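Local coordinates for helix-turn-helix transcriptional regulator (Pseudomonas aeruginosa, PDB 5XHX), which probably binds DNA as a LuxR-family transcriptional regulator, the chain here being its N-terminal ligand-binding domain without the helix-turn-helix part, at residues T113-Y116 with N117-A121; F28-I31 with L32-L36. All coordinates share one frame; numbering follows the deposited sequence.

Interaction 1 (T113-Y116 with N117-A121); sequences TEYY and NTYFA
Asn117 turns its side chain back onto Thr113 at the start of helix 114-123, where an N-cap and a wide pi-type turn follow each other within nine residues. In capping terms, Thr113 is the N-cap residue: its OG1 accepts from Tyr116 N at 3.1 Å, and the same hydroxyl is hydrogen-bonded to the carbonyl of Phe110. The backbone oxygen of Thr113 takes a bond from Asn117 ND2 at 3.0 Å. Asn117 CG stands anti to its own carbonyl carbon (chi1 -68°), which swings the amide back toward the helix start and sets ND2 at the edge of the Tyr116 ring, amide and ring nearly perpendicular.

The hydrogen bonds next shift in register. Glu114 O still accepts in the ordinary alpha pattern, from Thr118 N, and gains a second grip from Thr118 OG1 at 2.7 Å, the hydroxyl sitting above the carbonyl plane. From the very next residue, Tyr115 O pairs with Phe120 N at 2.9 Å and Tyr116 O with Ala121 N at 3.1 Å, both spanning five residues as in a pi turn.

Aromatic contacts accompany this widening. The Tyr115 and Tyr119 planes lie 18° apart but are slid along each other, with centroids 5.5 Å apart; Tyr116 and Phe120 repeat the slipped arrangement. Phe110 meets both rings of the latter pair edge-to-face, while Tyr77 stacks on Tyr119 and the carboxylate of Glu114 forms a salt bridge with Arg76, joining this helix to helix 72-81. Between the two ring pairs, CE1 of Tyr115 meets Tyr119, while CE2, across the same ring, comes within 3.9 Å of Phe120 CB.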
loop_
_atom_site.group_PDB
_atom_site.type_symbol
_atom_site.label_atom_id
_atom_site.label_comp_id
_atom_site.label_asym_id
_atom_site.label_seq_id
_atom_site.Cartn_x
_atom_site.Cartn_y
_atom_site.Cartn_z
ATOM N N THR A 113 -24.750 17.253 24.851
ATOM C CA THR A 113 -23.431 17.862 24.973
ATOM C C THR A 113 -23.306 19.053 24.030
ATOM O O THR A 113 -23.975 19.128 22.995
ATOM C CB THR A 113 -22.320 16.850 24.665
ATOM O OG1 THR A 113 -22.400 16.455 23.289
ATOM C CG2 THR A 113 -22.442 15.612 25.558
ATOM N N GLU A 114 -22.444 19.999 24.403
ATOM C CA GLU A 114 -22.126 21.082 23.480
ATOM C C GLU A 114 -21.530 20.538 22.186
ATOM O O GLU A 114 -21.848 21.024 21.093
ATOM C CB GLU A 114 -21.171 22.076 24.130
ATOM C CG GLU A 114 -20.879 23.294 23.267
ATOM C CD GLU A 114 -20.035 24.320 23.999
ATOM O OE1 GLU A 114 -19.591 24.012 25.124
ATOM O OE2 GLU A 114 -19.824 25.429 23.463
ATOM N N TYR A 115 -20.663 19.522 22.295
ATOM C CA TYR A 115 -20.061 18.906 21.114
ATOM C C TYR A 115 -21.129 18.508 20.087
ATOM O O TYR A 115 -21.002 18.792 18.891
ATOM C CB TYR A 115 -19.208 17.693 21.540
ATOM C CG TYR A 115 -18.730 16.887 20.359
ATOM C CD1 TYR A 115 -17.652 17.324 19.607
ATOM C CD2 TYR A 115 -19.390 15.721 19.963
ATOM C CE1 TYR A 115 -17.223 16.632 18.505
ATOM C CE2 TYR A 115 -18.955 14.997 18.842
ATOM C CZ TYR A 115 -17.855 15.476 18.130
ATOM O OH TYR A 115 -17.375 14.846 17.012
ATOM N N TYR A 116 -22.209 17.884 20.547
ATOM C CA TYR A 116 -23.266 17.442 19.637
ATOM C C TYR A 116 -23.881 18.611 18.867
ATOM O O TYR A 116 -24.111 18.521 17.652
ATOM C CB TYR A 116 -24.344 16.705 20.434
ATOM C CG TYR A 116 -25.513 16.186 19.615
ATOM C CD1 TYR A 116 -25.399 15.019 18.878
ATOM C CD2 TYR A 116 -26.737 16.852 19.604
ATOM C CE1 TYR A 116 -26.465 14.526 18.135
ATOM C CE2 TYR A 116 -27.813 16.366 18.864
ATOM C CZ TYR A 116 -27.668 15.203 18.132
ATOM O OH TYR A 116 -28.718 14.708 17.394
ATOM N N ASN A 117 -24.155 19.718 19.554
ATOM C CA ASN A 117 -24.909 20.809 18.950
ATOM C C ASN A 117 -24.041 21.793 18.195
ATOM O O ASN A 117 -24.571 22.618 17.442
ATOM C CB ASN A 117 -25.697 21.555 20.023
ATOM C CG ASN A 117 -26.791 20.712 20.593
ATOM O OD1 ASN A 117 -27.844 20.550 19.973
ATOM N ND2 ASN A 117 -26.550 20.140 21.769
ATOM N N THR A 118 -22.728 21.718 18.359
ATOM C CA THR A 118 -21.857 22.660 17.679
ATOM C C THR A 118 -21.029 21.931 16.624
ATOM O O THR A 118 -21.350 21.982 15.430
ATOM C CB THR A 118 -20.992 23.393 18.712
ATOM O OG1 THR A 118 -20.220 22.445 19.461
ATOM C CG2 THR A 118 -21.893 24.160 19.693
ATOM N N TYR A 119 -20.000 21.203 17.060
ATOM C CA TYR A 119 -19.068 20.593 16.116
ATOM C C TYR A 119 -19.734 19.464 15.323
ATOM O O TYR A 119 -19.673 19.445 14.089
ATOM C CB TYR A 119 -17.835 20.091 16.874
ATOM C CG TYR A 119 -16.776 19.508 15.983
ATOM C CD1 TYR A 119 -15.668 20.258 15.595
ATOM C CD2 TYR A 119 -16.895 18.209 15.508
ATOM C CE1 TYR A 119 -14.695 19.710 14.762
ATOM C CE2 TYR A 119 -15.948 17.662 14.670
ATOM C CZ TYR A 119 -14.849 18.413 14.298
ATOM O OH TYR A 119 -13.906 17.844 13.462
ATOM N N PHE A 120 -20.375 18.519 16.023
ATOM C CA PHE A 120 -20.976 17.350 15.375
ATOM C C PHE A 120 -22.002 17.753 14.323
ATOM O O PHE A 120 -21.932 17.316 13.164
ATOM C CB PHE A 120 -21.639 16.456 16.424
ATOM C CG PHE A 120 -22.142 15.145 15.873
ATOM C CD1 PHE A 120 -23.445 15.021 15.409
ATOM C CD2 PHE A 120 -21.307 14.035 15.826
ATOM C CE1 PHE A 120 -23.903 13.819 14.901
ATOM C CE2 PHE A 120 -21.756 12.825 15.319
ATOM C CZ PHE A 120 -23.054 12.715 14.856
ATOM N N ALA A 121 -22.985 18.566 14.725
ATOM C CA ALA A 121 -24.035 18.984 13.804
ATOM C C ALA A 121 -23.458 19.610 12.545
ATOM O O ALA A 121 -23.999 19.414 11.450
ATOM C CB ALA A 121 -24.987 19.960 14.503
#

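Interaction 2 (F28-I31 with L32-L36); sequences FWRI and LAQTL
Thr35 reaches back to the carbonyl oxygen of Ile31 with two donors, one turn along helix 28-36. Thr35 N binds Ile31 O at 2.8 Å and Thr35 OG1 binds the same oxygen at 2.6 Å, the two arriving from opposite faces of the carbonyl plane. Such a return bond from a helical threonine is made possible here by chi1 of -52°, which lays OG1 beside its own backbone N.

The preceding carbonyls are satisfied by the regular i to i+4 ladder: Leu32 N meets Phe28 O at 2.9 Å, Ala33 N pairs with Trp29 O, and Gln34 N with Arg30 O. On the solvent-facing side, the exposed Arg30 and Gln34 side chains cross, and CD1 of Ile31 lies against one face of the guanidinium, 3.5 Å above its plane.

The buried side is apolar. Leu32 CD2 touches two aromatic rings, approaching Trp29 CZ3 to 3.8 Å and Phe28 CZ to 4.0 Å, and the Phe28 ring turns its edge to the indole, with CD2 over the centre of one face. The one polar atom of that indole, NE1, is hydrogen-bonded to Glu177. Leu19 of helix 11-21 packs against Phe28, Ile31 and Leu32, while Trp45 and Leu143 of the sheet meet Trp29. With the carbonyls of Phe28 to Leu32 taken up by amides four residues on, and Thr35's hydroxyl returned to the main chain, the helix can probably press hydrocarbon and aromatic surface between helix 11-21 and the sheet at little polar cost.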
loop_
_atom_site.group_PDB
_atom_site.type_symbol
_atom_site.label_atom_id
_atom_site.label_comp_id
_atom_site.label_asym_id
_atom_site.label_seq_id
_atom_site.Cartn_x
_atom_site.Cartn_y
_atom_site.Cartn_z
ATOM N N PHE A 28 -3.451 12.099 0.475
ATOM C CA PHE A 28 -3.695 10.674 0.706
ATOM C C PHE A 28 -5.038 10.428 1.392
ATOM O O PHE A 28 -5.813 9.573 0.960
ATOM C CB PHE A 28 -2.572 10.062 1.540
ATOM C CG PHE A 28 -2.927 8.709 2.113
ATOM C CD1 PHE A 28 -2.880 7.563 1.311
ATOM C CD2 PHE A 28 -3.335 8.581 3.443
ATOM C CE1 PHE A 28 -3.225 6.321 1.825
ATOM C CE2 PHE A 28 -3.684 7.331 3.965
ATOM C CZ PHE A 28 -3.622 6.201 3.154
ATOM N N TRP A 29 -5.322 11.148 2.488
ATOM C CA TRP A 29 -6.553 10.872 3.230
ATOM C C TRP A 29 -7.786 11.172 2.392
ATOM O O TRP A 29 -8.794 10.462 2.486
ATOM C CB TRP A 29 -6.584 11.671 4.540
ATOM C CG TRP A 29 -5.534 11.216 5.485
ATOM C CD1 TRP A 29 -4.390 11.866 5.801
ATOM C CD2 TRP A 29 -5.500 9.967 6.199
ATOM N NE1 TRP A 29 -3.659 11.131 6.695
ATOM C CE2 TRP A 29 -4.322 9.961 6.958
ATOM C CE3 TRP A 29 -6.376 8.880 6.300
ATOM C CZ2 TRP A 29 -3.968 8.891 7.788
ATOM C CZ3 TRP A 29 -6.032 7.822 7.130
ATOM C CH2 TRP A 29 -4.838 7.832 7.856
ATOM N N ARG A 30 -7.735 12.229 1.574
ATOM C CA ARG A 30 -8.841 12.491 0.657
ATOM C C ARG A 30 -9.061 11.315 -0.288
ATOM O O ARG A 30 -10.205 10.918 -0.535
ATOM C CB ARG A 30 -8.602 13.780 -0.139
ATOM C CG ARG A 30 -9.791 14.124 -1.063
ATOM C CD ARG A 30 -9.597 15.409 -1.890
ATOM N NE ARG A 30 -8.355 15.410 -2.660
ATOM C CZ ARG A 30 -8.226 14.935 -3.901
ATOM N NH1 ARG A 30 -9.267 14.407 -4.535
ATOM N NH2 ARG A 30 -7.046 14.987 -4.509
ATOM N N ILE A 31 -7.979 10.722 -0.804
ATOM C CA ILE A 31 -8.138 9.610 -1.745
ATOM C C ILE A 31 -8.655 8.366 -1.029
ATOM O O ILE A 31 -9.473 7.619 -1.574
ATOM C CB ILE A 31 -6.817 9.324 -2.487
ATOM C CG1 ILE A 31 -6.342 10.572 -3.246
ATOM C CG2 ILE A 31 -7.008 8.129 -3.466
ATOM C CD1 ILE A 31 -7.394 11.138 -4.173
ATOM N N LEU A 32 -8.198 8.126 0.202
ATOM C CA LEU A 32 -8.709 6.988 0.962
ATOM C C LEU A 32 -10.203 7.139 1.245
ATOM O O LEU A 32 -10.994 6.211 1.020
ATOM C CB LEU A 32 -7.903 6.830 2.260
ATOM C CG LEU A 32 -8.389 5.739 3.230
ATOM C CD1 LEU A 32 -8.592 4.393 2.524
ATOM C CD2 LEU A 32 -7.411 5.595 4.386
ATOM N N ALA A 33 -10.618 8.318 1.720
ATOM C CA ALA A 33 -12.041 8.542 1.984
ATOM C C ALA A 33 -12.872 8.435 0.710
ATOM O O ALA A 33 -13.995 7.920 0.732
ATOM C CB ALA A 33 -12.239 9.918 2.628
ATOM N N GLN A 34 -12.356 8.948 -0.407
ATOM C CA GLN A 34 -13.098 8.838 -1.666
ATOM C C GLN A 34 -13.167 7.393 -2.144
ATOM O O GLN A 34 -14.193 6.962 -2.686
ATOM C CB GLN A 34 -12.464 9.739 -2.733
ATOM C CG GLN A 34 -12.733 11.230 -2.468
ATOM C CD GLN A 34 -11.978 12.163 -3.403
ATOM O OE1 GLN A 34 -11.198 11.722 -4.252
ATOM N NE2 GLN A 34 -12.206 13.467 -3.246
ATOM N N THR A 35 -12.090 6.625 -1.948
ATOM C CA THR A 35 -12.138 5.202 -2.287
ATOM C C THR A 35 -13.222 4.485 -1.484
ATOM O O THR A 35 -14.049 3.754 -2.045
ATOM C CB THR A 35 -10.773 4.555 -2.043
ATOM O OG1 THR A 35 -9.764 5.313 -2.704
ATOM C CG2 THR A 35 -10.746 3.124 -2.594
ATOM N N LEU A 36 -13.247 4.694 -0.162
ATOM C CA LEU A 36 -14.288 4.072 0.656
ATOM C C LEU A 36 -15.666 4.623 0.327
ATOM O O LEU A 36 -16.669 3.903 0.439
ATOM C CB LEU A 36 -13.982 4.277 2.142
ATOM C CG LEU A 36 -12.671 3.636 2.611
ATOM C CD1 LEU A 36 -12.333 4.048 4.038
ATOM C CD2 LEU A 36 -12.763 2.115 2.499
#

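Overall arrangement
Interaction 2 comes first along the chain, on helix 28-36, and interaction 1 follows much later, on helix 114-123. Their centres are about 25 Å apart and their nearest atoms about 13 Å, so they do not touch; they sit on opposite sides of the chain's centre. The same domain, built around an antiparallel sheet of five strands, holds both. Helix 28-36 touches helices 11-21 and 153-173 and lies on strands 44-50 and 140-147, whereas helix 114-123 leans on helix 72-81 and leads into strand 127-134. The two helices thus attach to separate parts of the ligand-binding domain, one regular and buried, the other widened and partly exposed.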